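Local coordinates for protein small ribosomal subunit biogenesis GTPase RsgA (Thermotoga maritima, PDB 1U0L) that probably assists late maturation of the 30S ribosomal subunit as a zinc-binding, circularly permuted GTPase whose slow GTP hydrolysis is stimulated by that subunit, at residues E98-T101 / Y102-D105; L127-E130 / D131-R134; H246-K249 / E250-D253. All blocks are in the same frame, centred on the assembly; numbering follows the deposited sequence.

Contact 1 (E98-T101 / Y102-D105); sequences ETST and YIID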
loop_
_atom_site.group_PDB
_atom_site.type_symbol
_atom_site.label_atom_id
_atom_site.label_comp_id
_atom_site.label_asym_id
_atom_site.label_seq_id
_atom_site.Cartn_x
_atom_site.Cartn_y
_atom_site.Cartn_z
ATOM N N GLU A 98 -6.274 6.415 17.371
ATOM C CA GLU A 98 -7.039 5.198 17.689
ATOM C C GLU A 98 -7.448 4.396 16.463
ATOM O O GLU A 98 -8.457 4.697 15.828
ATOM C CB GLU A 98 -8.294 5.541 18.468
ATOM C CG GLU A 98 -8.168 5.374 19.956
ATOM C CD GLU A 98 -9.372 4.665 20.542
ATOM O OE1 GLU A 98 -9.601 4.776 21.764
ATOM O OE2 GLU A 98 -10.091 3.982 19.780
ATOM N N THR A 99 -6.677 3.359 16.141
ATOM C CA THR A 99 -6.956 2.543 14.968
ATOM C C THR A 99 -7.570 1.224 15.358
ATOM O O THR A 99 -6.976 0.467 16.104
ATOM C CB THR A 99 -5.675 2.250 14.181
ATOM O OG1 THR A 99 -4.945 3.466 13.965
ATOM C CG2 THR A 99 -6.019 1.620 12.849
ATOM N N SER A 100 -8.753 0.939 14.841
ATOM C CA SER A 100 -9.433 -0.306 15.170
ATOM C C SER A 100 -8.857 -1.423 14.321
ATOM O O SER A 100 -8.436 -1.185 13.185
ATOM C CB SER A 100 -10.918 -0.189 14.853
ATOM O OG SER A 100 -11.101 -0.202 13.442
ATOM N N THR A 101 -8.852 -2.643 14.847
ATOM C CA THR A 101 -8.332 -3.765 14.075
ATOM C C THR A 101 -9.141 -3.880 12.790
ATOM O O THR A 101 -8.617 -4.282 11.753
ATOM C CB THR A 101 -8.435 -5.102 14.839
ATOM O OG1 THR A 101 -9.810 -5.374 15.136
ATOM C CG2 THR A 101 -7.620 -5.052 16.127
ATOM N N TYR A 102 -10.419 -3.518 12.855
ATOM C CA TYR A 102 -11.271 -3.588 11.673
ATOM C C TYR A 102 -10.704 -2.745 10.528
ATOM O O TYR A 102 -10.593 -3.220 9.396
ATOM C CB TYR A 102 -12.690 -3.122 12.001
ATOM C CG TYR A 102 -13.570 -3.009 10.780
ATOM C CD1 TYR A 102 -14.185 -4.135 10.234
ATOM C CD2 TYR A 102 -13.760 -1.782 10.152
ATOM C CE1 TYR A 102 -14.970 -4.044 9.091
ATOM C CE2 TYR A 102 -14.540 -1.673 9.008
ATOM C CZ TYR A 102 -15.143 -2.805 8.483
ATOM O OH TYR A 102 -15.926 -2.707 7.351
ATOM N N ILE A 103 -10.362 -1.491 10.822
ATOM C CA ILE A 103 -9.785 -0.614 9.809
ATOM C C ILE A 103 -8.477 -1.222 9.335
ATOM O O ILE A 103 -8.213 -1.266 8.137
ATOM C CB ILE A 103 -9.522 0.817 10.361
ATOM C CG1 ILE A 103 -10.732 1.705 10.065
ATOM C CG2 ILE A 103 -8.256 1.416 9.739
ATOM C CD1 ILE A 103 -11.999 1.209 10.690
ATOM N N ILE A 104 -7.671 -1.703 10.277
ATOM C CA ILE A 104 -6.395 -2.329 9.942
ATOM C C ILE A 104 -6.552 -3.506 8.972
ATOM O O ILE A 104 -5.784 -3.637 8.014
ATOM C CB ILE A 104 -5.668 -2.867 11.188
ATOM C CG1 ILE A 104 -5.273 -1.732 12.119
ATOM C CG2 ILE A 104 -4.420 -3.602 10.770
ATOM C CD1 ILE A 104 -4.510 -2.200 13.331
ATOM N N ASP A 105 -7.538 -4.364 9.218
ATOM C CA ASP A 105 -7.742 -5.521 8.358
ATOM C C ASP A 105 -8.312 -5.152 6.995
ATOM O O ASP A 105 -8.086 -5.856 6.006
ATOM C CB ASP A 105 -8.632 -6.560 9.054
ATOM C CG ASP A 105 -7.963 -7.155 10.276
ATOM O OD1 ASP A 105 -6.702 -7.153 10.319
ATOM O OD2 ASP A 105 -8.687 -7.627 11.185
#

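Contact 2 (L127-E130 / D131-R134); sequences LYDE and DDLR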
loop_
_atom_site.group_PDB
_atom_site.type_symbol
_atom_site.label_atom_id
_atom_site.label_comp_id
_atom_site.label_asym_id
_atom_site.label_seq_id
_atom_site.Cartn_x
_atom_site.Cartn_y
_atom_site.Cartn_z
ATOM N N LEU A 127 4.446 8.538 22.869
ATOM C CA LEU A 127 3.268 9.010 23.588
ATOM C C LEU A 127 2.621 7.975 24.499
ATOM O O LEU A 127 1.846 8.321 25.387
ATOM C CB LEU A 127 2.226 9.467 22.571
ATOM C CG LEU A 127 1.692 10.893 22.524
ATOM C CD1 LEU A 127 2.826 11.889 22.326
ATOM C CD2 LEU A 127 0.686 10.978 21.377
ATOM N N TYR A 128 2.948 6.707 24.283
ATOM C CA TYR A 128 2.330 5.622 25.026
ATOM C C TYR A 128 2.743 5.342 26.453
ATOM O O TYR A 128 3.922 5.226 26.752
ATOM C CB TYR A 128 2.471 4.340 24.220
ATOM C CG TYR A 128 1.911 4.448 22.824
ATOM C CD1 TYR A 128 1.002 5.457 22.491
ATOM C CD2 TYR A 128 2.267 3.525 21.842
ATOM C CE1 TYR A 128 0.461 5.546 21.211
ATOM C CE2 TYR A 128 1.729 3.600 20.563
ATOM C CZ TYR A 128 0.826 4.617 20.253
ATOM O OH TYR A 128 0.282 4.698 18.989
ATOM N N ASP A 129 1.744 5.215 27.325
ATOM C CA ASP A 129 1.969 4.888 28.728
ATOM C C ASP A 129 1.816 3.372 28.840
ATOM O O ASP A 129 1.732 2.679 27.821
ATOM C CB ASP A 129 0.958 5.604 29.631
ATOM C CG ASP A 129 -0.501 5.274 29.287
ATOM O OD1 ASP A 129 -1.369 6.142 29.541
ATOM O OD2 ASP A 129 -0.784 4.161 28.785
ATOM N N GLU A 130 1.766 2.853 30.061
ATOM C CA GLU A 130 1.658 1.411 30.244
ATOM C C GLU A 130 0.421 0.732 29.665
ATOM O O GLU A 130 0.516 -0.371 29.131
ATOM C CB GLU A 130 1.801 1.056 31.720
ATOM C CG GLU A 130 3.247 1.046 32.176
ATOM C CD GLU A 130 4.153 0.227 31.248
ATOM O OE1 GLU A 130 3.820 -0.944 30.944
ATOM O OE2 GLU A 130 5.206 0.759 30.827
ATOM N N ASP A 131 -0.735 1.376 29.765
ATOM C CA ASP A 131 -1.950 0.786 29.230
ATOM C C ASP A 131 -1.859 0.755 27.715
ATOM O O ASP A 131 -2.247 -0.228 27.072
ATOM C CB ASP A 131 -3.181 1.587 29.664
ATOM C CG ASP A 131 -3.395 1.557 31.165
ATOM O OD1 ASP A 131 -3.452 0.447 31.729
ATOM O OD2 ASP A 131 -3.505 2.642 31.782
ATOM N N ASP A 132 -1.334 1.835 27.143
ATOM C CA ASP A 132 -1.199 1.924 25.696
ATOM C C ASP A 132 -0.277 0.825 25.206
ATOM O O ASP A 132 -0.578 0.123 24.235
ATOM C CB ASP A 132 -0.628 3.280 25.300
ATOM C CG ASP A 132 -1.440 4.428 25.845
ATOM O OD1 ASP A 132 -2.689 4.333 25.839
ATOM O OD2 ASP A 132 -0.820 5.429 26.266
ATOM N N LEU A 133 0.856 0.683 25.884
ATOM C CA LEU A 133 1.817 -0.336 25.523
ATOM C C LEU A 133 1.198 -1.713 25.540
ATOM O O LEU A 133 1.572 -2.580 24.757
ATOM C CB LEU A 133 3.009 -0.279 26.460
ATOM C CG LEU A 133 3.875 0.940 26.167
ATOM C CD1 LEU A 133 5.115 0.826 26.984
ATOM C CD2 LEU A 133 4.233 1.030 24.678
ATOM N N ARG A 134 0.243 -1.915 26.431
ATOM C CA ARG A 134 -0.422 -3.196 26.519
ATOM C C ARG A 134 -1.193 -3.410 25.213
ATOM O O ARG A 134 -1.169 -4.502 24.629
ATOM C CB ARG A 134 -1.366 -3.205 27.715
ATOM C CG ARG A 134 -1.775 -4.594 28.148
ATOM C CD ARG A 134 -2.789 -4.521 29.258
ATOM N NE ARG A 134 -2.323 -3.610 30.290
ATOM C CZ ARG A 134 -3.130 -2.952 31.108
ATOM N NH1 ARG A 134 -4.445 -3.120 30.999
ATOM N NH2 ARG A 134 -2.622 -2.115 32.014
#

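Contact 3 (H246-K249 / E250-D253); sequences HYFK and EFGD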
loop_
_atom_site.group_PDB
_atom_site.type_symbol
_atom_site.label_atom_id
_atom_site.label_comp_id
_atom_site.label_asym_id
_atom_site.label_seq_id
_atom_site.Cartn_x
_atom_site.Cartn_y
_atom_site.Cartn_z
ATOM N N HIS A 246 -9.615 -14.988 0.563
ATOM C CA HIS A 246 -8.251 -15.119 0.061
ATOM C C HIS A 246 -7.388 -13.935 0.469
ATOM O O HIS A 246 -6.209 -13.874 0.137
ATOM C CB HIS A 246 -8.239 -15.200 -1.467
ATOM C CG HIS A 246 -9.049 -16.324 -2.024
ATOM N ND1 HIS A 246 -8.869 -17.633 -1.637
ATOM C CD2 HIS A 246 -10.054 -16.333 -2.932
ATOM C CE1 HIS A 246 -9.732 -18.400 -2.278
ATOM N NE2 HIS A 246 -10.462 -17.636 -3.070
ATOM N N TYR A 247 -7.968 -12.987 1.185
ATOM C CA TYR A 247 -7.221 -11.814 1.578
ATOM C C TYR A 247 -6.948 -11.757 3.077
ATOM O O TYR A 247 -6.724 -10.689 3.660
ATOM C CB TYR A 247 -7.971 -10.597 1.068
ATOM C CG TYR A 247 -8.093 -10.621 -0.444
ATOM C CD1 TYR A 247 -9.227 -10.123 -1.084
ATOM C CD2 TYR A 247 -7.050 -11.107 -1.241
ATOM C CE1 TYR A 247 -9.322 -10.101 -2.480
ATOM C CE2 TYR A 247 -7.134 -11.083 -2.635
ATOM C CZ TYR A 247 -8.270 -10.575 -3.240
ATOM O OH TYR A 247 -8.340 -10.483 -4.605
ATOM N N PHE A 248 -6.961 -12.939 3.683
ATOM C CA PHE A 248 -6.676 -13.126 5.097
ATOM C C PHE A 248 -5.680 -14.286 5.159
ATOM O O PHE A 248 -6.090 -15.432 5.347
ATOM C CB PHE A 248 -7.940 -13.517 5.859
ATOM C CG PHE A 248 -8.777 -12.352 6.308
ATOM C CD1 PHE A 248 -9.610 -11.689 5.418
ATOM C CD2 PHE A 248 -8.718 -11.915 7.634
ATOM C CE1 PHE A 248 -10.375 -10.606 5.828
ATOM C CE2 PHE A 248 -9.472 -10.836 8.065
ATOM C CZ PHE A 248 -10.308 -10.172 7.156
ATOM N N LYS A 249 -4.390 -13.991 4.969
ATOM C CA LYS A 249 -3.335 -15.008 5.004
ATOM C C LYS A 249 -3.764 -16.255 5.759
ATOM O O LYS A 249 -3.885 -17.328 5.175
ATOM C CB LYS A 249 -2.077 -14.489 5.699
ATOM C CG LYS A 249 -1.242 -13.448 4.971
ATOM C CD LYS A 249 0.173 -13.429 5.581
ATOM C CE LYS A 249 1.003 -12.319 5.021
ATOM N NZ LYS A 249 0.887 -12.265 3.527
ATOM N N GLU A 250 -3.976 -16.100 7.067
ATOM C CA GLU A 250 -4.376 -17.202 7.945
ATOM C C GLU A 250 -5.300 -18.211 7.284
ATOM O O GLU A 250 -5.141 -19.410 7.477
ATOM C CB GLU A 250 -5.077 -16.681 9.204
ATOM C CG GLU A 250 -4.360 -15.577 9.917
ATOM C CD GLU A 250 -5.027 -14.244 9.692
ATOM O OE1 GLU A 250 -5.215 -13.869 8.511
ATOM O OE2 GLU A 250 -5.362 -13.580 10.697
ATOM N N PHE A 251 -6.281 -17.724 6.533
ATOM C CA PHE A 251 -7.228 -18.601 5.853
ATOM C C PHE A 251 -6.533 -19.147 4.608
ATOM O O PHE A 251 -6.449 -18.459 3.582
ATOM C CB PHE A 251 -8.481 -17.824 5.422
ATOM C CG PHE A 251 -9.168 -17.065 6.537
ATOM C CD1 PHE A 251 -8.568 -16.900 7.778
ATOM C CD2 PHE A 251 -10.406 -16.470 6.314
ATOM C CE1 PHE A 251 -9.184 -16.161 8.766
ATOM C CE2 PHE A 251 -11.026 -15.728 7.303
ATOM C CZ PHE A 251 -10.415 -15.572 8.528
ATOM N N GLY A 252 -6.029 -20.376 4.697
ATOM C CA GLY A 252 -5.342 -20.972 3.564
ATOM C C GLY A 252 -4.921 -22.397 3.855
ATOM O O GLY A 252 -5.423 -23.344 3.244
ATOM N N ASP A 253 -3.991 -22.549 4.791
ATOM C CA ASP A 253 -3.504 -23.865 5.183
ATOM C C ASP A 253 -4.585 -24.594 5.975
ATOM O O ASP A 253 -4.404 -25.741 6.378
ATOM C CB ASP A 253 -2.260 -23.728 6.053
ATOM C CG ASP A 253 -2.515 -22.899 7.292
ATOM O OD1 ASP A 253 -2.675 -21.667 7.157
ATOM O OD2 ASP A 253 -2.572 -23.479 8.397
#

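Contact 1 (E98-T101 / Y102-D105)
S100 meets I103 and I104 with both of its oxygens. I103 N donates to S100 OG over 3.0 Å in a nearly straight bond (167°), and I104 N reaches S100 O at 3.1 Å, lying in the plane of that carbonyl. With chi1 at 72°, OG sits between the backbone N and the carbonyl carbon of its own residue, which turns it to the amide of I103. S100 is thus the N-cap of helix 101-113, the helix that follows strand 87-92 in the α/β P-loop fold of the circularly permuted GTPase domain. The next helical bond runs from D105 N to T101 O at 2.8 Å. T101 CB points away from this turn, and OG1 bonds to N287 of helix 282-296, whose amide also serves OD2 of D105; OD1 of D105 is hydrogen-bonded by Y143 OH and salt-bridged by R284. On the inner side I104 points back toward the loop. Its CG1 packs on T99 CG2 at 3.5 Å, the two side chains crossing at about a right angle, while CG2 of I103 touches the same methyl at 3.8 Å. The other branch of T99, OG1, bonds to T93 O.

Contact 2 (L127-E130 / D131-R134)
D129 and D132 form a capping box at the start of helix 130-143, just after the N123-D126 segment assigned to GTP binding, the NKxD motif of the GTPase fold. The box is reciprocal. D132 N donates to D129 OD2 at 2.9 Å, nearly along the C-O axis, and D129 N donates to D132 OD2 at 2.8 Å, with an N-H...O angle of 172°, meeting that oxygen on its anti side and somewhat out of the carboxylate plane. The D129 carboxylate reaches the D132 amide because chi1 of 58° swings CG between its own backbone N and carbonyl carbon. The two carboxylates lie nearly parallel, one above the other, and the like charges are probably offset by salt bridges from K95 to D132 OD2 and from K135 to D132 OD1. Without the D132 carboxylate, as with an alanine here, D129 N would probably lose its acceptor and K95 and K135 their shared partner. Y128 crosses D132 at about a right angle, CB against CB, and L133 CD2 stands at its ring edge, 3.8 Å from Y128 CB. L133 N bonds to D129 O at 2.9 Å, and within the helix R134 NH2 makes a salt bridge to D131 OD1 at 2.7 Å. The turn joins strand 117-122 to helix 130-143; L133 rests on M125, and the Y128 hydroxyl bonds to V94 N, just past the end of the neighbouring strand 87-92.

Contact 3 (H246-K249 / E250-D253)
F248 meets F251 through both its CB and its carbonyl oxygen. The CB stands over the centre of the F251 ring, 3.8 Å from the centroid and almost on the ring normal, a CH-pi contact. Beyond CB the two side chains run side by side and point the same way. Their ring planes are inclined by 21°, but the rings are slid so far apart, with centroids at 5.1 Å, that they hardly overlap, and the methylene of F248 lies over the F251 face instead of its ring. The carbonyl oxygen of F248 accepts from F251 N at 2.6 Å, the donor tilted moderately from the carbonyl plane. This bond closes a beta turn with K249 and E250 at its two corners, in the loop between helices 241-244 and 270-277, and it sets the two phenylalanines side by side at the turn's ends. Both rings meet Y288 of helix 282-296 edge-to-face, and F251 has a second edge-to-face partner in H263, a ligand of the zinc ion, so the pair belongs to the aromatic packing beside the metal site. F248 also touches V109 of helix 101-113. K249 follows, its chain directed away from the turn to a salt bridge between K249 NZ and E112 OE1. E250, by contrast, folds back: the bend at chi2 (105°) returns the carboxylate toward F248, where OE1 lies at the ring edge, 4.1 Å from F248 CD2 and 3.8 Å from F248 CB. Carboxylate and ring planes are 19° apart, and OE1 lies near the ring plane, a position in which the ring's positive rim may favour the acid, while OE2 of E250 makes a salt bridge to R284 NE.

Overall arrangement
Contacts 1 and 2 are successive helix starts on the same side of the chain's centre, their centres about 17 Å apart and nearest atoms about 7 Å. They share the segment just after strand 87-92, T99 binding T93 and Y128 binding V94. Contact 2 reaches the nucleotide through L127, whose side chain is about 3 Å from GDP, whereas the side chain of T99 in contact 1 is about 10 Å from it. Contact 3 lies about 18 Å, centre to centre, from contact 1, with nearest atoms about 4 Å apart, and R284 links the two by pairing with D105 and E250. Contacts 2 and 3 are about 31 Å apart between centres; the F251 side chain lies about 8 Å from zinc.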